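Local structure of ribulose bisphosphate carboxylase (Hyperthermus butylicus DSM 5456, 6HUN) at residues Ser24-Phe29 with Val68-Thr73; Val140-Ser145 with Ala316-Met321; Tyr146-Pro151 with Trp370-Pro375; Arg349-Gln354 with Lys374-Val379. The protein probably catalyses the magnesium-dependent addition of carbon dioxide and water to ribulose 1,5-bisphosphate, giving two molecules of 3-phosphoglycerate, as an archaeal form III Rubisco. All blocks are in the same frame, centred on the assembly; numbering follows the deposited sequence.

Interaction 1. Residues Ser24-Phe29 with Val68-Thr73; sequences SIYLEF and VGTWTT
One methyl group, CG2 of Thr70, is the meeting point of three side chains from Ser24-Phe29, and this convergence makes the dense part of the contact. The torsion of Thr70 sets it up: OG1 takes the crowded position between backbone N and carbonyl carbon (chi1 36°), so CG2 stands anti to the carbonyl carbon and faces the 24-29 turn. Tyr26 CE1 comes nearest to CG2, at 3.8 Å, with the two side chains crossing at about a right angle, while Ile25 CG1 reaches the same methyl at 4.1 Å and Phe29 CE1 lies 4.3 Å from it. Ile25 also packs on its neighbour, its CG2 lying 3.6 Å above the Tyr26 ring plane and displaced toward the rim.

Phe29 fills the deepest part. Its CZ is 3.4 Å from Gly69 O, a buried carbonyl with no hydrogen-bond partner in the model, and Val68 CG2 meets the ring edge at 4.2 Å from CE2. Ala63 and Ala64 of helix 55-65 also touch this ring.

The other flank is looser. Ile25 CD1 stands 4.1 Å from Trp71 O, and Glu28 OE2 gets no nearer than 4.4 Å to Trp71 CZ3; the carboxylate instead forms a salt bridge with Lys85.

Beyond the contact, Thr70 packs on Lys177 and Trp71 on Pro178, both of the second subunit. With Lys177 the predicted proton acceptor, this geometry is consistent with the Rubisco dimer arrangement, in which the N-terminal domain of one subunit covers the barrel active site of the other.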
# COMPACT_ATOMS: atom_id res chain seq x y z
N SER A 24 -24.05 -10.11 18.56
CA SER A 24 -24.42 -11.19 19.46
C SER A 24 -23.96 -12.54 18.90
O SER A 24 -23.56 -13.42 19.66
CB SER A 24 -25.93 -11.19 19.69
OG SER A 24 -26.31 -12.19 20.64
N ILE A 25 -24.03 -12.71 17.58
CA ILE A 25 -23.23 -13.76 16.94
C ILE A 25 -21.75 -13.46 17.15
O ILE A 25 -20.90 -14.34 17.01
CB ILE A 25 -23.58 -13.88 15.43
CG1 ILE A 25 -22.98 -15.16 14.82
CG2 ILE A 25 -23.13 -12.65 14.65
CD1 ILE A 25 -23.88 -16.38 14.91
N TYR A 26 -21.43 -12.23 17.53
CA TYR A 26 -20.06 -11.78 17.64
C TYR A 26 -19.48 -11.99 19.03
O TYR A 26 -18.26 -11.84 19.20
CB TYR A 26 -19.97 -10.31 17.21
CG TYR A 26 -20.31 -10.10 15.75
CD1 TYR A 26 -19.47 -10.56 14.76
CD2 TYR A 26 -21.49 -9.46 15.36
CE1 TYR A 26 -19.76 -10.38 13.43
CE2 TYR A 26 -21.81 -9.28 14.03
CZ TYR A 26 -20.95 -9.75 13.07
OH TYR A 26 -21.21 -9.58 11.74
N LEU A 27 -20.33 -12.35 20.02
CA LEU A 27 -19.85 -12.77 21.34
C LEU A 27 -19.05 -14.06 21.24
O LEU A 27 -18.17 -14.31 22.07
CB LEU A 27 -21.04 -12.94 22.33
CG LEU A 27 -21.93 -14.21 22.48
CD1 LEU A 27 -21.42 -15.25 23.53
CD2 LEU A 27 -23.41 -13.90 22.85
N GLU A 28 -19.34 -14.87 20.24
CA GLU A 28 -18.66 -16.14 20.02
C GLU A 28 -17.16 -15.98 19.72
O GLU A 28 -16.41 -16.97 19.81
CB GLU A 28 -19.41 -16.86 18.88
CG GLU A 28 -18.57 -17.68 17.91
CD GLU A 28 -19.39 -18.67 17.08
OE1 GLU A 28 -20.65 -18.59 17.11
OE2 GLU A 28 -18.76 -19.54 16.42
N PHE A 29 -16.70 -14.77 19.44
CA PHE A 29 -15.29 -14.54 19.11
C PHE A 29 -14.52 -13.88 20.23
O PHE A 29 -13.35 -13.55 20.04
CB PHE A 29 -15.17 -13.70 17.83
CG PHE A 29 -15.67 -14.42 16.60
CD1 PHE A 29 -17.02 -14.49 16.32
CD2 PHE A 29 -14.77 -15.05 15.74
CE1 PHE A 29 -17.50 -15.16 15.21
CE2 PHE A 29 -15.24 -15.72 14.62
CZ PHE A 29 -16.63 -15.78 14.36
N VAL A 68 -12.53 -16.01 10.00
CA VAL A 68 -13.41 -16.93 9.26
C VAL A 68 -14.78 -16.34 8.98
O VAL A 68 -15.66 -17.06 8.50
CB VAL A 68 -13.58 -18.27 9.99
CG1 VAL A 68 -12.25 -18.94 10.10
CG2 VAL A 68 -14.15 -18.03 11.33
N GLY A 69 -15.00 -15.06 9.29
CA GLY A 69 -16.33 -14.52 9.07
C GLY A 69 -17.39 -15.18 9.95
O GLY A 69 -17.12 -15.77 11.00
N THR A 70 -18.62 -15.10 9.49
CA THR A 70 -19.75 -15.64 10.23
C THR A 70 -20.55 -16.58 9.35
O THR A 70 -20.35 -16.68 8.13
CB THR A 70 -20.66 -14.52 10.74
OG1 THR A 70 -20.70 -13.47 9.76
CG2 THR A 70 -20.15 -13.95 12.06
N TRP A 71 -21.49 -17.26 9.96
CA TRP A 71 -22.48 -17.95 9.15
C TRP A 71 -23.82 -17.85 9.84
O TRP A 71 -23.89 -17.72 11.07
CB TRP A 71 -22.08 -19.42 8.89
CG TRP A 71 -22.63 -20.42 9.89
CD1 TRP A 71 -23.86 -20.99 9.88
CD2 TRP A 71 -21.95 -20.94 11.04
NE1 TRP A 71 -23.99 -21.85 10.95
CE2 TRP A 71 -22.83 -21.83 11.68
CE3 TRP A 71 -20.68 -20.73 11.59
CZ2 TRP A 71 -22.49 -22.53 12.84
CZ3 TRP A 71 -20.35 -21.43 12.76
CH2 TRP A 71 -21.25 -22.31 13.36
N THR A 72 -24.89 -17.88 9.04
CA THR A 72 -26.25 -17.97 9.56
C THR A 72 -26.71 -19.43 9.57
O THR A 72 -26.96 -19.99 10.64
CB THR A 72 -27.22 -17.08 8.76
OG1 THR A 72 -27.59 -17.73 7.53
CG2 THR A 72 -26.59 -15.71 8.45
N THR A 73 -26.80 -20.05 8.39
CA THR A 73 -27.13 -21.47 8.26
C THR A 73 -26.05 -22.15 7.42
O THR A 73 -25.40 -21.50 6.59
CB THR A 73 -28.54 -21.68 7.63
OG1 THR A 73 -29.00 -23.01 7.91
CG2 THR A 73 -28.52 -21.46 6.13

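Interaction 2. Residues Val140-Ser145 with Ala316-Met321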
# COMPACT_ATOMS: atom_id res chain seq x y z
N VAL A 140 2.11 -7.01 16.04
CA VAL A 140 1.67 -8.39 15.80
C VAL A 140 2.84 -9.25 16.18
O VAL A 140 3.97 -8.96 15.76
CB VAL A 140 1.28 -8.64 14.32
CG1 VAL A 140 0.90 -10.12 14.12
CG2 VAL A 140 0.06 -7.79 13.95
N TYR A 141 2.55 -10.28 17.00
CA TYR A 141 3.53 -11.26 17.41
C TYR A 141 3.44 -12.40 16.42
O TYR A 141 2.34 -12.94 16.19
CB TYR A 141 3.21 -11.78 18.80
CG TYR A 141 3.84 -13.16 19.05
CD1 TYR A 141 5.18 -13.26 19.31
CD2 TYR A 141 3.08 -14.32 18.96
CE1 TYR A 141 5.80 -14.52 19.56
CE2 TYR A 141 3.70 -15.63 19.18
CZ TYR A 141 5.06 -15.68 19.47
OH TYR A 141 5.72 -16.87 19.69
N PHE A 142 4.59 -12.77 15.85
CA PHE A 142 4.68 -13.86 14.89
C PHE A 142 5.33 -15.05 15.58
O PHE A 142 6.46 -14.91 16.06
CB PHE A 142 5.48 -13.45 13.67
CG PHE A 142 4.82 -12.36 12.89
CD1 PHE A 142 3.70 -12.66 12.12
CD2 PHE A 142 5.22 -11.08 13.00
CE1 PHE A 142 3.05 -11.65 11.41
CE2 PHE A 142 4.58 -10.05 12.26
CZ PHE A 142 3.50 -10.36 11.50
N PRO A 143 4.68 -16.21 15.66
CA PRO A 143 5.35 -17.40 16.30
C PRO A 143 6.41 -17.98 15.40
O PRO A 143 6.38 -17.78 14.18
CB PRO A 143 4.21 -18.39 16.52
CG PRO A 143 3.21 -18.07 15.48
CD PRO A 143 3.30 -16.53 15.24
N PRO A 144 7.37 -18.77 15.96
CA PRO A 144 8.49 -19.24 15.16
C PRO A 144 8.09 -19.98 13.90
O PRO A 144 8.77 -19.87 12.89
CB PRO A 144 9.25 -20.19 16.14
CG PRO A 144 8.93 -19.66 17.47
CD PRO A 144 7.53 -19.04 17.39
N SER A 145 7.04 -20.79 13.94
CA SER A 145 6.73 -21.64 12.81
C SER A 145 6.20 -20.82 11.65
O SER A 145 6.34 -21.20 10.48
CB SER A 145 5.71 -22.70 13.22
OG SER A 145 4.56 -22.04 13.72
N ALA A 316 7.85 -1.54 10.08
CA ALA A 316 9.27 -1.91 10.13
C ALA A 316 9.47 -3.40 10.39
O ALA A 316 10.33 -4.05 9.76
CB ALA A 316 10.02 -1.08 11.22
N LYS A 317 8.67 -3.98 11.27
CA LYS A 317 8.77 -5.42 11.51
C LYS A 317 8.43 -6.23 10.25
O LYS A 317 9.13 -7.19 9.90
CB LYS A 317 7.83 -5.75 12.68
CG LYS A 317 7.59 -7.19 12.87
CD LYS A 317 6.62 -7.37 14.03
CE LYS A 317 7.34 -7.69 15.26
NZ LYS A 317 6.47 -8.22 16.35
N LEU A 318 7.40 -5.81 9.52
CA LEU A 318 7.06 -6.55 8.29
C LEU A 318 8.15 -6.37 7.23
O LEU A 318 8.43 -7.27 6.46
CB LEU A 318 5.71 -6.06 7.74
CG LEU A 318 4.48 -6.35 8.65
CD1 LEU A 318 3.24 -5.57 8.10
CD2 LEU A 318 4.16 -7.79 8.62
N ALA A 319 8.73 -5.16 7.15
CA ALA A 319 9.84 -4.94 6.21
C ALA A 319 11.05 -5.84 6.51
O ALA A 319 11.68 -6.40 5.60
CB ALA A 319 10.26 -3.47 6.29
N ARG A 320 11.33 -6.06 7.79
CA ARG A 320 12.42 -6.94 8.16
C ARG A 320 12.10 -8.39 7.81
O ARG A 320 12.94 -9.12 7.28
CB ARG A 320 12.68 -6.80 9.66
CG ARG A 320 13.75 -7.80 10.14
CD ARG A 320 14.15 -7.46 11.63
NE ARG A 320 15.17 -8.42 12.12
CZ ARG A 320 15.60 -8.49 13.39
NH1 ARG A 320 15.09 -7.67 14.30
NH2 ARG A 320 16.52 -9.40 13.74
N MET A 321 10.87 -8.82 8.07
CA MET A 321 10.46 -10.17 7.65
C MET A 321 10.57 -10.36 6.14
O MET A 321 11.09 -11.38 5.66
CB MET A 321 9.01 -10.39 8.10
CG MET A 321 8.88 -10.47 9.59
SD MET A 321 7.14 -10.33 10.11
CE MET A 321 6.66 -11.74 9.15
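A Met-aromatic contact and a buried lysine join the end of strand 132-141, in the N-terminal domain, to helix 312-322 of the catalytic barrel domain. Phe142 is the central group, and its ring is bounded on both faces. Over one face lies the end of Met321: CE sits 4.0 Å from the ring centroid and only 4° off the normal, while SD stands over the same face, 3.4 Å from Phe142 CE2. The bend at chi3 of Met321 lays its last bond over the ring. On the opposite face Val140 CG1 is 3.7 Å above the plane, offset toward the rim. Lys317 CD comes in at the ring edge, 3.8 Å from CE2, its chain sliding past Phe142 in the opposite direction. Leu318 CD2 touches CZ at 3.9 Å, the two side chains crossing at about a right angle.

At the ring edge the Lys317 chain bends at chi3 (-99°) and delivers NZ to Val140 O, a hydrogen bond of 2.7 Å whose donor lies 29° out of the carbonyl plane. Asp139 adds a salt bridge to the same nitrogen, and Gln368 OE1 accepts both from NZ and from Phe142 N. A leucine in place of Lys317 would remove the ammonium group and would probably leave Val140 O, Asp139 and Gln368 OE1 poorly compensated in a buried setting. Since Lys317 is itself buried, the adjoining carboxylate and the two oxygen acceptors are likely to stabilise its protonated form, so the joint between the two domains probably holds a buried ion pair.

Interaction 3. Residues Tyr146-Pro151 with Trp370-Pro375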
# COMPACT_ATOMS: atom_id res chain seq x y z
N TYR A 146 5.60 -19.68 11.95
CA TYR A 146 5.17 -18.82 10.88
C TYR A 146 6.28 -17.85 10.48
O TYR A 146 6.50 -17.62 9.28
CB TYR A 146 3.93 -18.09 11.37
CG TYR A 146 3.28 -17.16 10.34
CD1 TYR A 146 3.00 -17.57 9.04
CD2 TYR A 146 2.98 -15.87 10.69
CE1 TYR A 146 2.39 -16.68 8.10
CE2 TYR A 146 2.39 -14.98 9.78
CZ TYR A 146 2.10 -15.39 8.52
OH TYR A 146 1.51 -14.44 7.68
N LEU A 147 6.99 -17.30 11.48
CA LEU A 147 8.05 -16.33 11.21
C LEU A 147 9.12 -16.94 10.32
O LEU A 147 9.61 -16.30 9.39
CB LEU A 147 8.63 -15.80 12.52
CG LEU A 147 9.72 -14.74 12.43
CD1 LEU A 147 9.13 -13.49 11.76
CD2 LEU A 147 10.28 -14.35 13.77
N GLU A 148 9.45 -18.22 10.54
CA GLU A 148 10.49 -18.80 9.70
C GLU A 148 10.05 -19.10 8.27
O GLU A 148 10.90 -19.53 7.48
CB GLU A 148 11.04 -20.08 10.36
CG GLU A 148 10.07 -21.25 10.45
CD GLU A 148 10.64 -22.43 11.30
OE1 GLU A 148 11.52 -22.19 12.17
OE2 GLU A 148 10.23 -23.60 11.08
N THR A 149 8.78 -18.89 7.85
CA THR A 149 8.48 -19.02 6.44
C THR A 149 8.91 -17.80 5.62
O THR A 149 8.76 -17.80 4.38
CB THR A 149 6.98 -19.32 6.25
OG1 THR A 149 6.16 -18.20 6.61
CG2 THR A 149 6.59 -20.51 7.12
N PHE A 150 9.41 -16.75 6.28
CA PHE A 150 9.86 -15.54 5.64
C PHE A 150 11.40 -15.51 5.63
O PHE A 150 12.03 -16.10 6.52
CB PHE A 150 9.33 -14.33 6.40
CG PHE A 150 7.84 -14.24 6.36
CD1 PHE A 150 7.23 -13.52 5.31
CD2 PHE A 150 7.07 -14.82 7.33
CE1 PHE A 150 5.83 -13.45 5.20
CE2 PHE A 150 5.63 -14.75 7.24
CZ PHE A 150 5.03 -14.04 6.19
N PRO A 151 12.03 -14.92 4.60
CA PRO A 151 13.51 -15.07 4.50
C PRO A 151 14.26 -14.14 5.42
O PRO A 151 15.38 -14.47 5.85
CB PRO A 151 13.82 -14.70 3.04
CG PRO A 151 12.62 -13.81 2.64
CD PRO A 151 11.45 -14.39 3.36
N TRP A 370 13.47 -13.30 17.10
CA TRP A 370 13.72 -13.17 15.67
C TRP A 370 14.60 -14.31 15.18
O TRP A 370 15.49 -14.13 14.34
CB TRP A 370 14.38 -11.82 15.36
CG TRP A 370 13.47 -10.66 15.41
CD1 TRP A 370 13.32 -9.76 16.41
CD2 TRP A 370 12.61 -10.24 14.36
NE1 TRP A 370 12.42 -8.79 16.08
CE2 TRP A 370 11.95 -9.06 14.81
CE3 TRP A 370 12.29 -10.77 13.10
CZ2 TRP A 370 11.02 -8.40 14.04
CZ3 TRP A 370 11.37 -10.06 12.31
CH2 TRP A 370 10.76 -8.90 12.79
N SER A 371 14.40 -15.50 15.74
CA SER A 371 15.22 -16.64 15.34
C SER A 371 15.25 -16.77 13.82
O SER A 371 14.20 -16.70 13.16
CB SER A 371 14.62 -17.89 15.98
OG SER A 371 15.64 -18.81 16.25
N ASN A 372 16.46 -16.86 13.24
CA ASN A 372 16.67 -17.01 11.80
C ASN A 372 16.30 -15.78 10.95
O ASN A 372 15.96 -15.91 9.77
CB ASN A 372 15.90 -18.22 11.26
CG ASN A 372 16.24 -19.48 12.01
OD1 ASN A 372 15.36 -20.22 12.44
ND2 ASN A 372 17.54 -19.68 12.23
N ILE A 373 16.24 -14.58 11.50
CA ILE A 373 15.94 -13.38 10.70
C ILE A 373 17.05 -12.37 11.04
O ILE A 373 17.15 -11.95 12.17
CB ILE A 373 14.55 -12.78 11.04
CG1 ILE A 373 13.38 -13.80 10.88
CG2 ILE A 373 14.32 -11.51 10.20
CD1 ILE A 373 13.00 -14.13 9.51
N LYS A 374 17.88 -12.00 10.05
CA LYS A 374 19.05 -11.16 10.32
C LYS A 374 18.59 -9.77 10.74
O LYS A 374 17.47 -9.39 10.40
CB LYS A 374 19.89 -11.02 9.06
CG LYS A 374 20.73 -12.36 8.74
CD LYS A 374 21.29 -12.33 7.39
CE LYS A 374 22.24 -13.61 7.22
NZ LYS A 374 22.67 -13.72 5.83
N PRO A 375 19.39 -9.05 11.51
CA PRO A 375 19.06 -7.66 11.84
C PRO A 375 19.17 -6.72 10.64
O PRO A 375 19.91 -6.94 9.69
CB PRO A 375 20.08 -7.29 12.91
CG PRO A 375 21.24 -8.19 12.64
CD PRO A 375 20.69 -9.49 12.08
O HOH W 1 12.58 -20.27 13.54
O HOH W 2 13.77 -17.28 8.38
O HOH W 3 17.55 -13.15 7.33
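Two beta turns face each other here: a type I turn, Leu147-Phe150, at the end of helix 144-147, and a type II turn, Trp370-Ile373, in the loop that leads to barrel strand 377-380; the chain just after helix 144-147 is thereby held against the loop entering the catalytic barrel. The second opens with Trp370, whose indole crosses the Leu147 side chain at about a right angle; CZ3 lies 4.1 Å from Leu147 CD1. The turn is closed by Ile373 N donating to Trp370 O at 3.0 Å, and Asn372, its third residue, has the positive phi (69°) of that position.

Asn372 reaches the other turn through water. One molecule donates both to its OD1, at 3.0 Å, and to Glu148 OE1, at 2.6 Å; a second donates to Asn372 O and Phe150 O. Ile373 then returns the contact to apolar packing. With CG1 anti to its own carbonyl carbon (chi1 -55°), it sets CG1 4.1 Å from Leu147 CG and sends CD1 over the backbone of the first turn, 3.7 Å from Phe150 O. Leu147 is thus shared by the indole and the isoleucine, and Met321 of helix 312-322 touches it as well. An alanine in place of Leu147 would remove CG and both methyls, and with them its side-chain contacts to Trp370 and Ile373, and would probably loosen the packing between the two turns.

Lys374 NZ turns to Asn154 O, while its backbone completes the contact: a third water accepts from Lys374 N at 3.0 Å and donates to Pro151 O at 2.9 Å.

Interaction 4. Residues Arg349-Gln354 with Lys374-Val379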
# COMPACT_ATOMS: atom_id res chain seq x y z
N ARG A 349 15.07 -0.80 17.98
CA ARG A 349 15.20 -2.08 18.66
C ARG A 349 14.51 -3.19 17.89
O ARG A 349 15.06 -4.29 17.76
CB ARG A 349 14.64 -2.04 20.09
CG ARG A 349 15.44 -1.25 21.10
CD ARG A 349 14.70 -1.25 22.46
NE ARG A 349 14.69 -2.61 23.00
CZ ARG A 349 13.67 -3.19 23.65
NH1 ARG A 349 13.82 -4.45 24.08
NH2 ARG A 349 12.53 -2.54 23.88
N ILE A 350 13.32 -2.93 17.36
CA ILE A 350 12.62 -4.05 16.71
C ILE A 350 13.31 -4.48 15.39
O ILE A 350 13.21 -5.65 15.01
CB ILE A 350 11.13 -3.72 16.49
CG1 ILE A 350 10.34 -5.03 16.13
CG2 ILE A 350 10.89 -2.64 15.35
CD1 ILE A 350 10.36 -6.07 17.30
N VAL A 351 14.00 -3.59 14.69
CA VAL A 351 14.67 -4.01 13.46
C VAL A 351 16.08 -4.55 13.69
O VAL A 351 16.60 -5.28 12.82
CB VAL A 351 14.69 -2.89 12.39
CG1 VAL A 351 13.26 -2.35 12.12
CG2 VAL A 351 15.61 -1.72 12.80
N ARG A 352 16.73 -4.23 14.84
CA ARG A 352 18.11 -4.68 15.02
C ARG A 352 18.24 -5.87 15.96
O ARG A 352 19.24 -6.58 15.88
CB ARG A 352 19.00 -3.57 15.60
CG ARG A 352 19.18 -2.43 14.65
CD ARG A 352 20.47 -1.70 15.15
NE ARG A 352 20.32 -1.15 16.50
CZ ARG A 352 20.76 0.07 16.85
NH1 ARG A 352 21.28 0.86 15.93
NH2 ARG A 352 20.61 0.54 18.08
N GLU A 353 17.35 -6.03 16.93
CA GLU A 353 17.57 -7.01 17.98
C GLU A 353 17.27 -8.44 17.56
O GLU A 353 16.46 -8.71 16.66
CB GLU A 353 16.76 -6.65 19.20
CG GLU A 353 17.39 -5.45 19.87
CD GLU A 353 16.74 -5.12 21.17
OE1 GLU A 353 15.57 -5.53 21.38
OE2 GLU A 353 17.37 -4.42 21.97
N GLN A 354 17.94 -9.39 18.22
CA GLN A 354 17.59 -10.78 17.98
C GLN A 354 16.42 -11.24 18.83
O GLN A 354 15.78 -12.25 18.49
CB GLN A 354 18.81 -11.70 18.23
CG GLN A 354 19.67 -11.87 16.98
CD GLN A 354 18.87 -11.78 15.65
OE1 GLN A 354 19.03 -10.80 14.90
NE2 GLN A 354 18.06 -12.81 15.33
N LYS A 374 17.88 -12.00 10.05
CA LYS A 374 19.05 -11.16 10.32
C LYS A 374 18.59 -9.77 10.74
O LYS A 374 17.47 -9.39 10.40
CB LYS A 374 19.89 -11.02 9.06
CG LYS A 374 20.73 -12.36 8.74
CD LYS A 374 21.29 -12.33 7.39
CE LYS A 374 22.24 -13.61 7.22
NZ LYS A 374 22.67 -13.72 5.83
N PRO A 375 19.39 -9.05 11.51
CA PRO A 375 19.06 -7.66 11.84
C PRO A 375 19.17 -6.72 10.64
O PRO A 375 19.91 -6.94 9.69
CB PRO A 375 20.08 -7.29 12.91
CG PRO A 375 21.24 -8.19 12.64
CD PRO A 375 20.69 -9.49 12.08
N VAL A 376 18.45 -5.62 10.74
CA VAL A 376 18.31 -4.62 9.69
C VAL A 376 19.10 -3.37 10.13
O VAL A 376 19.02 -3.00 11.29
CB VAL A 376 16.81 -4.28 9.51
CG1 VAL A 376 16.66 -3.06 8.64
CG2 VAL A 376 16.12 -5.55 8.88
N PHE A 377 19.72 -2.64 9.18
CA PHE A 377 20.31 -1.31 9.46
C PHE A 377 19.22 -0.25 9.58
O PHE A 377 18.57 0.07 8.58
CB PHE A 377 21.25 -0.88 8.34
CG PHE A 377 22.72 -1.04 8.64
CD1 PHE A 377 23.32 -0.42 9.77
CD2 PHE A 377 23.51 -1.80 7.79
CE1 PHE A 377 24.70 -0.56 10.04
CE2 PHE A 377 24.86 -1.96 8.06
CZ PHE A 377 25.46 -1.37 9.17
N PRO A 378 19.04 0.39 10.73
CA PRO A 378 18.17 1.56 10.78
C PRO A 378 18.86 2.68 10.05
O PRO A 378 20.09 2.83 10.11
CB PRO A 378 18.06 1.88 12.29
CG PRO A 378 18.65 0.73 12.99
CD PRO A 378 19.60 0.01 12.04
N VAL A 379 18.06 3.49 9.38
CA VAL A 379 18.55 4.66 8.67
C VAL A 379 18.08 5.91 9.41
O VAL A 379 16.89 6.05 9.71
CB VAL A 379 18.07 4.65 7.22
CG1 VAL A 379 18.44 5.96 6.52
CG2 VAL A 379 18.60 3.36 6.53
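The backbones of 351-354 and 374-378 run 142° apart, in roughly opposite senses, and are linked by Val376 N donating to Val351 O: 2.8 Å long, nearly straight at 161° at the hydrogen, with the donor 29° out of the carbonyl plane. Pro375 CA makes a C-H...O contact with the same oxygen at 3.6 Å. Here the chains are close enough for Pro375 CB to lie 3.2 Å from Arg352 O.

Around this bond the side chains interlock. Val351 and Val376 meet branch point to branch point, CB to CB at 3.8 Å, and Val351 CG2 packs alongside the Pro378 ring, 3.9 Å from CG. Arg352 crosses that ring at about a right angle, its CG 3.6 Å from Pro378 CD; the guanidinium continues to Met396 O and Asp399 O, both bonded to NH1. So its aliphatic part serves the packing and its tip the hydrogen bonds. Toward the solvent side, the bent chain of Gln354 carries OE1 to 3.5 Å from Pro375 CD, and NE2 makes a weak hydrogen bond with Ile373 O.

Pro378 lies on strand 377-380, its side chain about 8 Å from that of His328, a predicted substrate-binding residue. The arrangement, the end of helix 339-352 packed on the next barrel strand and its lead-in, belongs to the alternating helices and strands of the TIM barrel.

Overall arrangement
From the N terminus, interaction 1 closes first, a local loop within the N-terminal region, and stays separate: its nearest atoms are about 14 Å from interaction 3. Interactions 2 and 3 start on consecutive segments, 140-145 and 146-151, and end at 316-321 and 370-375, so their loops cross; both carry the end of the N-terminal domain onto the barrel domain. Interaction 4 closes a short loop within the barrel domain, between an outer helix and the next strand, and shares Lys374 and Pro375 with interaction 3. Arg320, on 316-321, joins these three: it probably hydrogen-bonds Ile373 O and Lys374 O of 370-375 and Ile350 O and Glu353 O of 349-354.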